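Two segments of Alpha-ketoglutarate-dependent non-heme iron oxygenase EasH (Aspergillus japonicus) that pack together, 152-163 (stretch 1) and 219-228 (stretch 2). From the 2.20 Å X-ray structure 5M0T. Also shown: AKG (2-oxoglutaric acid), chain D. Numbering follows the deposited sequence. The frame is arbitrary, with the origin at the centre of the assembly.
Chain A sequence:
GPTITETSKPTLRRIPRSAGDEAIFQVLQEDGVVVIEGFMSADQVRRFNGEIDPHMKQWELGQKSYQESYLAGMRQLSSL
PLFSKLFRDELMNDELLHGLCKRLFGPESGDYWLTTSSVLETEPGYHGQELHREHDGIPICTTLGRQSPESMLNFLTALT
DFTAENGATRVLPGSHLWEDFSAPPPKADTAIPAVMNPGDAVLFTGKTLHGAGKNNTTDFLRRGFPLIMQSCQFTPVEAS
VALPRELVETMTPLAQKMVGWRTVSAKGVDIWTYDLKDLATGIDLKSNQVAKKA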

ATOM      1  N   MET A 152      -3.214  10.726   4.855  1.00 32.30           N
ATOM      2  CA  MET A 152      -3.298  10.306   6.240  1.00 33.75           C
ATOM      3  C   MET A 152      -4.203  11.211   7.054  1.00 32.75           C
ATOM      4  O   MET A 152      -4.342  12.399   6.759  1.00 32.98           O
ATOM      5  N   LEU A 153      -4.800  10.626   8.079  1.00 32.74           N
ATOM      6  CA  LEU A 153      -5.603  11.347   9.052  1.00 34.52           C
ATOM      7  C   LEU A 153      -5.266  10.780  10.426  1.00 34.85           C
ATOM      8  O   LEU A 153      -5.508   9.595  10.663  1.00 35.02           O
ATOM      9  N   ASN A 154      -4.730  11.626  11.313  1.00 33.90           N
ATOM     10  CA  ASN A 154      -4.302  11.216  12.660  1.00 36.52           C
ATOM     11  C   ASN A 154      -5.288  11.643  13.740  1.00 37.54           C
ATOM     12  O   ASN A 154      -5.456  12.826  13.994  1.00 40.22           O
ATOM     13  N   PHE A 155      -5.915  10.667  14.390  1.00 38.36           N
ATOM     14  CA  PHE A 155      -6.748  10.915  15.562  1.00 38.31           C
ATOM     15  C   PHE A 155      -5.858  10.680  16.759  1.00 38.17           C
ATOM     16  O   PHE A 155      -5.633   9.537  17.123  1.00 40.85           O
ATOM     17  N   LEU A 156      -5.335  11.743  17.366  1.00 37.59           N
ATOM     18  CA  LEU A 156      -4.385  11.601  18.465  1.00 37.22           C
ATOM     19  C   LEU A 156      -5.071  11.890  19.787  1.00 38.21           C
ATOM     20  O   LEU A 156      -5.291  13.045  20.149  1.00 41.39           O
ATOM     21  N   THR A 157      -5.385  10.835  20.524  1.00 38.33           N
ATOM     22  CA  THR A 157      -6.176  10.954  21.731  1.00 39.08           C
ATOM     23  C   THR A 157      -5.279  11.083  22.963  1.00 39.54           C
ATOM     24  O   THR A 157      -4.309  10.343  23.118  1.00 42.43           O
ATOM     25  N   ALA A 158      -5.635  12.014  23.844  1.00 39.60           N
ATOM     26  CA  ALA A 158      -4.989  12.157  25.135  1.00 39.47           C
ATOM     27  C   ALA A 158      -5.503  11.070  26.094  1.00 41.42           C
ATOM     28  O   ALA A 158      -6.700  10.961  26.342  1.00 42.32           O
ATOM     29  N   LEU A 159      -4.588  10.257  26.612  1.00 42.11           N
ATOM     30  CA  LEU A 159      -4.920   9.223  27.590  1.00 43.20           C
ATOM     31  C   LEU A 159      -4.562   9.620  29.013  1.00 44.73           C
ATOM     32  O   LEU A 159      -4.933   8.905  29.946  1.00 46.58           O
ATOM     33  N   THR A 160      -3.798  10.710  29.156  1.00 44.57           N
ATOM     34  CA  THR A 160      -3.618  11.429  30.411  1.00 45.59           C
ATOM     35  C   THR A 160      -3.907  12.896  30.102  1.00 44.33           C
ATOM     36  O   THR A 160      -4.142  13.244  28.944  1.00 43.49           O
ATOM     37  N   ASP A 161      -3.851  13.765  31.116  1.00 46.61           N
ATOM     38  CA  ASP A 161      -3.894  15.218  30.870  1.00 46.23           C
ATOM     39  C   ASP A 161      -2.790  15.592  29.882  1.00 43.96           C
ATOM     40  O   ASP A 161      -1.717  15.017  29.926  1.00 44.18           O
ATOM     41  N   PHE A 162      -3.102  16.503  28.969  1.00 41.39           N
ATOM     42  CA  PHE A 162      -2.181  17.044  27.984  1.00 39.53           C
ATOM     43  C   PHE A 162      -2.050  18.528  28.317  1.00 40.50           C
ATOM     44  O   PHE A 162      -3.036  19.263  28.198  1.00 38.55           O
ATOM     45  N   THR A 163      -0.844  18.953  28.725  1.00 39.21           N
ATOM     46  CA  THR A 163      -0.555  20.345  29.117  1.00 40.43           C
ATOM     47  C   THR A 163       0.627  20.917  28.311  1.00 40.58           C
ATOM     48  O   THR A 163       1.459  20.163  27.797  1.00 38.90           O
ATOM     49  N   ASP A 219       7.737  14.530  37.221  1.00 56.59           N
ATOM     50  CA  ASP A 219       7.064  13.306  37.673  1.00 60.85           C
ATOM     51  C   ASP A 219       5.828  12.842  36.873  1.00 57.35           C
ATOM     52  O   ASP A 219       5.167  11.911  37.295  1.00 58.07           O
ATOM     53  N   PHE A 220       5.528  13.450  35.723  1.00 56.32           N
ATOM     54  CA  PHE A 220       4.308  13.122  34.971  1.00 54.23           C
ATOM     55  C   PHE A 220       4.636  12.391  33.669  1.00 53.16           C
ATOM     56  O   PHE A 220       5.398  12.915  32.832  1.00 51.81           O
ATOM     57  N   LEU A 221       4.062  11.190  33.511  1.00 53.43           N
ATOM     58  CA  LEU A 221       4.140  10.426  32.268  1.00 53.86           C
ATOM     59  C   LEU A 221       2.960  10.832  31.401  1.00 51.06           C
ATOM     60  O   LEU A 221       1.812  10.552  31.750  1.00 50.10           O
ATOM     61  N   ARG A 222       3.253  11.482  30.280  1.00 48.40           N
ATOM     62  CA  ARG A 222       2.230  12.013  29.364  1.00 48.00           C
ATOM     63  C   ARG A 222       1.943  10.954  28.296  1.00 46.46           C
ATOM     64  O   ARG A 222       2.817  10.631  27.507  1.00 46.46           O
ATOM     65  N   ARG A 223       0.735  10.389  28.302  1.00 47.52           N
ATOM     66  CA  ARG A 223       0.398   9.270  27.420  1.00 46.97           C
ATOM     67  C   ARG A 223      -0.544   9.726  26.311  1.00 43.62           C
ATOM     68  O   ARG A 223      -1.661  10.157  26.586  1.00 41.68           O
ATOM     69  N   GLY A 224      -0.080   9.641  25.071  1.00 41.15           N
ATOM     70  CA  GLY A 224      -0.889   9.945  23.891  1.00 40.69           C
ATOM     71  C   GLY A 224      -1.217   8.690  23.108  1.00 40.75           C
ATOM     72  O   GLY A 224      -0.584   7.652  23.307  1.00 41.24           O
ATOM     73  N   PHE A 225      -2.192   8.796  22.204  1.00 38.62           N
ATOM     74  CA  PHE A 225      -2.695   7.647  21.444  1.00 39.04           C
ATOM     75  C   PHE A 225      -2.940   8.048  19.995  1.00 38.67           C
ATOM     76  O   PHE A 225      -4.066   8.382  19.635  1.00 37.56           O
ATOM     77  N   PRO A 226      -1.874   8.085  19.169  1.00 39.30           N
ATOM     78  CA  PRO A 226      -2.055   8.333  17.742  1.00 37.46           C
ATOM     79  C   PRO A 226      -2.723   7.163  17.052  1.00 38.57           C
ATOM     80  O   PRO A 226      -2.323   6.029  17.245  1.00 39.89           O
ATOM     81  N   LEU A 227      -3.739   7.448  16.253  1.00 37.54           N
ATOM     82  CA  LEU A 227      -4.395   6.449  15.450  1.00 38.66           C
ATOM     83  C   LEU A 227      -4.475   7.044  14.056  1.00 40.31           C
ATOM     84  O   LEU A 227      -5.201   8.024  13.828  1.00 39.40           O
ATOM     85  N   ILE A 228      -3.725   6.462  13.122  1.00 39.27           N
ATOM     86  CA  ILE A 228      -3.577   7.061  11.798  1.00 35.65           C
ATOM     87  C   ILE A 228      -4.281   6.219  10.742  1.00 35.11           C
ATOM     88  O   ILE A 228      -3.923   5.060  10.512  1.00 35.64           O
TER

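Strands 152-158 and 222-228 run antiparallel (161° between their directions), and the side chains of each bridged pair lie on the same face of the sheet. Phe155 N to Leu227 O (2.8 Å) and Thr157 N to Phe225 O (2.9 Å) are hydrogen bonds that fix this register.

On one face lie Asn154, Leu156, Pro226 and Ile228. Asn154 is t (chi1 -165°), which brings its amide end closer to the second strand: OD1 is 3.6 Å from Pro226 CA and ND2 3.6 Å from Ile228 CG1. Ile228 (chi1 m, chi2 t) also places CG2 4.0 Å from Met152 CB. Leu156 is t,t; its CG lies 4.2 Å from Pro226 CD, and CD1 reaches 3.6 Å from C5 of 2-oxoglutarate. Gly224 leaves this face open: an ideal CB there would sit only 3.2 Å from Phe162 CZ and 3.4 Å from Leu156 CD2.

The Phe162 ring occupies that space with an off-well chi1 of -103°. Its edge meets Arg223 O, 3.6 Å from CE1, while CZ lies over one face of the Arg222 guanidinium, 3.6 Å from NE. Arg222 (chi1 t, chi2 m, chi3 off at -146°) extends to the ligand carboxylate: NH2 donates a very short hydrogen bond to O4 (2.4 Å), NH1 a weak one to O3 (3.5 Å).

The other face carries Phe155, Thr157, Phe225 and Leu227. Phe155 is m and Leu227 t,t, with their CB atoms 4.4 Å apart. Phe225, t, brings CD2 to 3.9 Å from Thr157 CB, and its CB is 3.7 Å from CD1 of Leu159 (m,t).

Beyond the strand, Thr160 points toward stretch 2. Its p rotamer lets OG1 accept from Arg223 N (3.0 Å) and donate to Asp161 O (3.1 Å), while CG2 packs 3.8 Å from Arg223 CB.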

ATOM      1  CB  MET A 152      -1.914  10.332   6.862  1.00 34.32           C
ATOM      2  CG  MET A 152      -0.929   9.397   6.209  1.00 37.58           C
ATOM      3  SD  MET A 152       0.684   9.555   6.968  1.00 44.37           S
ATOM      4  CE  MET A 152       1.470   8.034   6.443  1.00 50.85           C
ATOM      5  CB  LEU A 153      -7.099  11.152   8.771  1.00 33.33           C
ATOM      6  CG  LEU A 153      -8.066  11.989   9.610  1.00 34.74           C
ATOM      7  CD1 LEU A 153      -7.663  13.465   9.666  1.00 34.15           C
ATOM      8  CD2 LEU A 153      -9.478  11.830   9.056  1.00 34.16           C
ATOM      9  CB  ASN A 154      -2.924  11.804  12.988  1.00 36.68           C
ATOM     10  CG  ASN A 154      -2.273  11.141  14.197  1.00 40.39           C
ATOM     11  OD1 ASN A 154      -2.948  10.654  15.116  1.00 40.71           O
ATOM     12  ND2 ASN A 154      -0.945  11.110  14.196  1.00 38.24           N
ATOM     13  CB  PHE A 155      -7.928   9.942  15.621  1.00 37.71           C
ATOM     14  CG  PHE A 155      -8.899  10.075  14.475  1.00 37.17           C
ATOM     15  CD1 PHE A 155      -8.616   9.509  13.241  1.00 34.89           C
ATOM     16  CD2 PHE A 155     -10.133  10.700  14.656  1.00 36.58           C
ATOM     17  CE1 PHE A 155      -9.516   9.607  12.192  1.00 35.18           C
ATOM     18  CE2 PHE A 155     -11.040  10.807  13.607  1.00 36.08           C
ATOM     19  CZ  PHE A 155     -10.736  10.257  12.379  1.00 35.54           C
ATOM     20  CB  LEU A 156      -3.157  12.495  18.252  1.00 37.92           C
ATOM     21  CG  LEU A 156      -1.913  12.087  19.085  1.00 39.57           C
ATOM     22  CD1 LEU A 156      -0.624  12.684  18.522  1.00 40.84           C
ATOM     23  CD2 LEU A 156      -2.043  12.458  20.559  1.00 39.11           C
ATOM     24  CB  THR A 157      -7.094   9.725  21.886  1.00 39.11           C
ATOM     25  OG1 THR A 157      -7.835   9.528  20.681  1.00 41.25           O
ATOM     26  CG2 THR A 157      -8.030   9.892  23.059  1.00 40.51           C
ATOM     27  CB  ALA A 158      -5.241  13.548  25.700  1.00 39.57           C
ATOM     28  CB  LEU A 159      -4.232   7.909  27.226  1.00 42.99           C
ATOM     29  CG  LEU A 159      -4.608   7.295  25.876  1.00 41.45           C
ATOM     30  CD1 LEU A 159      -3.804   6.030  25.622  1.00 41.42           C
ATOM     31  CD2 LEU A 159      -6.109   7.007  25.806  1.00 42.64           C
ATOM     32  CB  THR A 160      -2.162  11.364  30.905  1.00 47.79           C
ATOM     33  OG1 THR A 160      -1.300  11.938  29.914  1.00 45.49           O
ATOM     34  CG2 THR A 160      -1.730   9.937  31.193  1.00 48.91           C
ATOM     35  CB  ASP A 161      -3.756  16.043  32.166  1.00 47.52           C
ATOM     36  CG  ASP A 161      -5.057  16.068  33.017  1.00 50.28           C
ATOM     37  OD1 ASP A 161      -6.193  16.080  32.498  1.00 52.35           O
ATOM     38  OD2 ASP A 161      -4.943  16.080  34.249  1.00 53.58           O
ATOM     39  CB  PHE A 162      -2.753  16.906  26.564  1.00 38.39           C
ATOM     40  CG  PHE A 162      -2.162  15.794  25.742  1.00 37.39           C
ATOM     41  CD1 PHE A 162      -1.874  14.551  26.293  1.00 39.54           C
ATOM     42  CD2 PHE A 162      -1.944  15.980  24.394  1.00 36.60           C
ATOM     43  CE1 PHE A 162      -1.335  13.539  25.517  1.00 39.95           C
ATOM     44  CE2 PHE A 162      -1.422  14.965  23.605  1.00 37.58           C
ATOM     45  CZ  PHE A 162      -1.104  13.743  24.171  1.00 38.39           C
ATOM     46  CB  THR A 163      -0.191  20.468  30.612  1.00 42.59           C
ATOM     47  OG1 THR A 163       1.117  19.920  30.837  1.00 44.31           O
ATOM     48  CG2 THR A 163      -1.225  19.765  31.508  1.00 43.74           C
ATOM     49  CB  ASP A 219       6.678  13.492  39.150  1.00 67.64           C
ATOM     50  CG  ASP A 219       5.713  14.672  39.372  1.00 74.02           C
ATOM     51  OD1 ASP A 219       5.593  15.568  38.491  1.00 70.26           O
ATOM     52  OD2 ASP A 219       5.080  14.702  40.450  1.00 84.07           O
ATOM     53  CB  PHE A 220       3.518  14.395  34.665  1.00 53.57           C
ATOM     54  CG  PHE A 220       2.079  14.152  34.295  1.00 52.62           C
ATOM     55  CD1 PHE A 220       1.717  13.878  32.983  1.00 52.37           C
ATOM     56  CD2 PHE A 220       1.084  14.187  35.272  1.00 53.40           C
ATOM     57  CE1 PHE A 220       0.377  13.655  32.652  1.00 51.49           C
ATOM     58  CE2 PHE A 220      -0.245  13.969  34.947  1.00 53.49           C
ATOM     59  CZ  PHE A 220      -0.603  13.715  33.640  1.00 52.53           C
ATOM     60  CB  LEU A 221       4.075   8.925  32.529  1.00 57.12           C
ATOM     61  CG  LEU A 221       5.163   8.353  33.421  1.00 67.43           C
ATOM     62  CD1 LEU A 221       4.547   7.234  34.255  1.00 70.85           C
ATOM     63  CD2 LEU A 221       6.396   7.882  32.639  1.00 69.88           C
ATOM     64  CB  ARG A 222       2.721  13.359  28.787  1.00 46.42           C
ATOM     65  CG  ARG A 222       1.972  13.961  27.601  1.00 46.45           C
ATOM     66  CD  ARG A 222       2.304  13.218  26.322  1.00 46.92           C
ATOM     67  NE  ARG A 222       2.347  14.030  25.138  1.00 47.65           N
ATOM     68  CZ  ARG A 222       2.566  13.550  23.915  1.00 49.79           C
ATOM     69  NH1 ARG A 222       2.749  12.241  23.681  1.00 49.17           N
ATOM     70  NH2 ARG A 222       2.575  14.396  22.900  1.00 55.52           N
ATOM     71  CB  ARG A 223      -0.246   8.133  28.207  1.00 53.99           C
ATOM     72  CG  ARG A 223      -0.622   6.943  27.330  1.00 58.46           C
ATOM     73  CD  ARG A 223      -0.616   5.581  28.014  1.00 66.81           C
ATOM     74  NE  ARG A 223      -0.981   5.571  29.430  1.00 72.36           N
ATOM     75  CZ  ARG A 223      -1.213   4.460  30.134  1.00 82.44           C
ATOM     76  NH1 ARG A 223      -1.142   3.248  29.571  1.00 84.14           N
ATOM     77  NH2 ARG A 223      -1.539   4.560  31.418  1.00 91.95           N
ATOM     78  CB  PHE A 225      -3.969   7.147  22.144  1.00 40.08           C
ATOM     79  CG  PHE A 225      -4.722   6.072  21.420  1.00 41.90           C
ATOM     80  CD1 PHE A 225      -4.094   5.134  20.617  1.00 43.81           C
ATOM     81  CD2 PHE A 225      -6.095   5.977  21.587  1.00 45.62           C
ATOM     82  CE1 PHE A 225      -4.822   4.152  19.973  1.00 44.76           C
ATOM     83  CE2 PHE A 225      -6.822   5.000  20.946  1.00 46.97           C
ATOM     84  CZ  PHE A 225      -6.187   4.087  20.137  1.00 46.78           C
ATOM     85  CB  PRO A 226      -0.619   8.494  17.216  1.00 37.37           C
ATOM     86  CG  PRO A 226       0.234   7.831  18.246  1.00 40.08           C
ATOM     87  CD  PRO A 226      -0.448   8.183  19.535  1.00 40.72           C
ATOM     88  CB  LEU A 227      -5.776   6.149  16.051  1.00 39.77           C
ATOM     89  CG  LEU A 227      -6.642   5.036  15.469  1.00 40.43           C
ATOM     90  CD1 LEU A 227      -7.843   4.844  16.390  1.00 45.55           C
ATOM     91  CD2 LEU A 227      -7.113   5.346  14.050  1.00 40.82           C
ATOM     92  CB  ILE A 228      -2.099   7.294  11.443  1.00 33.68           C
ATOM     93  CG1 ILE A 228      -1.358   7.905  12.641  1.00 34.18           C
ATOM     94  CG2 ILE A 228      -1.987   8.191  10.228  1.00 32.51           C
ATOM     95  CD1 ILE A 228       0.122   8.167  12.415  1.00 34.24           C
TER
HETATM   96  C1  AKG D 302       4.666  11.082  15.360  1.00 48.84           C
HETATM   97  O1  AKG D 302       4.578  11.064  14.134  1.00 43.42           O
HETATM   98  O2  AKG D 302       5.380  10.235  16.063  1.00 57.14           O
HETATM   99  C2  AKG D 302       3.932  12.106  16.238  1.00 51.08           C
HETATM  100  O5  AKG D 302       3.593  13.155  15.725  1.00 37.44           O
HETATM  101  C3  AKG D 302       3.613  11.805  17.680  1.00 44.68           C
HETATM  102  C4  AKG D 302       3.018  13.000  18.408  1.00 38.04           C
HETATM  103  C5  AKG D 302       2.713  12.753  19.860  1.00 49.99           C
HETATM  104  O3  AKG D 302       2.785  11.508  20.269  1.00 52.71           O
HETATM  105  O4  AKG D 302       2.410  13.663  20.597  1.00 41.12           O